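Local coordinates for hypothetical 11.0 kDa protein (Sulfolobus virus 1, PDB 1TBX) that probably acts as a homodimeric winged-helix transcription factor that recognises a palindromic or near-palindromic DNA target sequence, at residues A11-Y16 with F36-A41. Numbering follows the deposited sequence.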
loop_
_atom_site.group_PDB
_atom_site.type_symbol
_atom_site.label_atom_id
_atom_site.label_comp_id
_atom_site.label_asym_id
_atom_site.label_seq_id
_atom_site.Cartn_x
_atom_site.Cartn_y
_atom_site.Cartn_z
ATOM N N ALA A 11 -6.486 -1.668 -1.642
ATOM C CA ALA A 11 -5.430 -1.162 -2.516
ATOM C C ALA A 11 -5.180 -2.086 -3.712
ATOM O O ALA A 11 -5.116 -1.630 -4.849
ATOM C CB ALA A 11 -4.147 -0.910 -1.727
ATOM N N ILE A 12 -5.030 -3.383 -3.473
ATOM C CA ILE A 12 -4.796 -4.293 -4.593
ATOM C C ILE A 12 -5.967 -4.261 -5.589
ATOM O O ILE A 12 -5.748 -4.057 -6.800
ATOM C CB ILE A 12 -4.551 -5.706 -4.094
ATOM C CG1 ILE A 12 -3.339 -5.684 -3.177
ATOM C CG2 ILE A 12 -4.275 -6.627 -5.250
ATOM C CD1 ILE A 12 -3.297 -6.814 -2.205
ATOM N N VAL A 13 -7.187 -4.440 -5.069
ATOM C CA VAL A 13 -8.387 -4.537 -5.860
ATOM C C VAL A 13 -8.486 -3.263 -6.667
ATOM O O VAL A 13 -8.638 -3.300 -7.872
ATOM C CB VAL A 13 -9.595 -4.701 -4.963
ATOM C CG1 VAL A 13 -10.873 -4.595 -5.798
ATOM C CG2 VAL A 13 -9.503 -6.072 -4.094
ATOM N N LEU A 14 -8.300 -2.123 -6.033
ATOM C CA LEU A 14 -8.335 -0.870 -6.770
ATOM C C LEU A 14 -7.327 -0.803 -7.949
ATOM O O LEU A 14 -7.681 -0.438 -9.080
ATOM C CB LEU A 14 -8.128 0.300 -5.791
ATOM C CG LEU A 14 -8.609 1.647 -6.329
ATOM C CD1 LEU A 14 -10.034 1.483 -6.818
ATOM C CD2 LEU A 14 -8.468 2.779 -5.285
ATOM N N ALA A 15 -6.072 -1.148 -7.673
ATOM C CA ALA A 15 -5.008 -1.128 -8.669
ATOM C C ALA A 15 -5.378 -2.017 -9.833
ATOM O O ALA A 15 -5.232 -1.634 -10.982
ATOM C CB ALA A 15 -3.729 -1.623 -8.058
ATOM N N TYR A 16 -5.886 -3.206 -9.537
ATOM C CA TYR A 16 -6.185 -4.169 -10.585
ATOM C C TYR A 16 -7.339 -3.756 -11.487
ATOM O O TYR A 16 -7.409 -4.154 -12.664
ATOM C CB TYR A 16 -6.409 -5.537 -9.974
ATOM C CG TYR A 16 -5.084 -6.205 -9.802
ATOM C CD1 TYR A 16 -4.176 -5.794 -8.797
ATOM C CD2 TYR A 16 -4.680 -7.205 -10.699
ATOM C CE1 TYR A 16 -2.907 -6.417 -8.687
ATOM C CE2 TYR A 16 -3.429 -7.836 -10.596
ATOM C CZ TYR A 16 -2.555 -7.449 -9.603
ATOM O OH TYR A 16 -1.342 -8.099 -9.566
ATOM N N PHE A 36 -2.142 -11.984 -5.893
ATOM C CA PHE A 36 -2.142 -11.646 -4.499
ATOM C C PHE A 36 -3.249 -12.434 -3.818
ATOM O O PHE A 36 -4.321 -11.876 -3.560
ATOM C CB PHE A 36 -2.465 -10.175 -4.387
ATOM C CG PHE A 36 -1.342 -9.309 -4.765
ATOM C CD1 PHE A 36 -1.313 -8.708 -6.015
ATOM C CD2 PHE A 36 -0.279 -9.101 -3.877
ATOM C CE1 PHE A 36 -0.259 -7.906 -6.374
ATOM C CE2 PHE A 36 0.779 -8.311 -4.232
ATOM C CZ PHE A 36 0.794 -7.700 -5.493
ATOM N N PRO A 37 -3.026 -13.716 -3.521
ATOM C CA PRO A 37 -4.118 -14.593 -3.004
ATOM C C PRO A 37 -4.921 -13.962 -1.855
ATOM O O PRO A 37 -4.352 -13.483 -0.871
ATOM C CB PRO A 37 -3.381 -15.815 -2.476
ATOM C CG PRO A 37 -2.128 -15.844 -3.305
ATOM C CD PRO A 37 -1.732 -14.414 -3.601
HETATM N N MSE A 38 -6.231 -13.886 -2.015
HETATM C CA MSE A 38 -7.064 -13.515 -0.896
HETATM C C MSE A 38 -8.344 -14.315 -0.961
HETATM O O MSE A 38 -8.627 -15.005 -1.962
HETATM C CB MSE A 38 -7.305 -12.016 -0.854
HETATM C CG MSE A 38 -8.486 -11.536 -1.626
HETATM SE SE MSE A 38 -8.205 -9.739 -2.357
HETATM C CE MSE A 38 -9.427 -8.639 -1.417
ATOM N N SER A 39 -9.116 -14.277 0.115
ATOM C CA SER A 39 -10.360 -15.016 0.076
ATOM C C SER A 39 -11.404 -14.130 -0.592
ATOM O O SER A 39 -11.178 -12.894 -0.797
ATOM C CB SER A 39 -10.770 -15.404 1.469
ATOM O OG SER A 39 -11.169 -14.294 2.244
ATOM N N THR A 40 -12.524 -14.759 -0.938
ATOM C CA THR A 40 -13.686 -14.055 -1.465
ATOM C C THR A 40 -14.276 -13.178 -0.359
ATOM O O THR A 40 -14.642 -12.038 -0.614
ATOM C CB THR A 40 -14.744 -15.036 -1.953
ATOM O OG1 THR A 40 -15.139 -15.863 -0.837
ATOM C CG2 THR A 40 -14.175 -16.016 -3.045
ATOM N N ALA A 41 -14.359 -13.691 0.866
ATOM C CA ALA A 41 -14.720 -12.820 1.982
ATOM C C ALA A 41 -13.827 -11.557 1.929
ATOM O O ALA A 41 -14.333 -10.432 1.753
ATOM C CB ALA A 41 -14.609 -13.537 3.347
#
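I12 lies against one face of the F36 ring, and this apolar contact, with that of V13 on M38, joins helix 9-17 to the turn region that leads into helix 40-52. The two branches of I12 share the work: CG2 comes to 3.7 Å from F36 CD1, while CD1, at the end of the other branch, reaches F36 CG at 4.1 Å. A beta-branched residue suits this place because it can spread two arms under a flat ring. F36 CG lies anti to the carbonyl carbon (chi1 -75°), which brings the face of the ring against I12 and its edge to Y16. The next residue along the helix, V13, turns its CG2 to the methyl end of M38, a selenomethionine, and the CG2 to CE distance is 3.7 Å. M38 gets there through an unbranched, flexible chain bent at both chi2 and chi3.

In this winged-helix domain, helices 25-33 and 40-52 form the helix-turn-helix pair, and residues 36-39 belong to the turn between them. V13 also packs on L28 and A46, and M38 on V32 and F43, each pair drawing on both helices.

Tyrosine suits position 16 because its ring is long enough to carry the hydroxyl to the edge of F36, which it crosses at about a right angle; OH lies 3.4 Å from F36 CE1, and Y16 CE1 is 3.8 Å from the same atom. K81 of helix 71-94 makes a cation-pi contact with the tyrosine.

Polar bonds fix the turn itself: M38 N is held by N33 OD1, M38 O by Y29 OH, and S39 OG caps T42 N at the start of helix 40-52, serine's short hydroxyl side chain suiting the N-cap position.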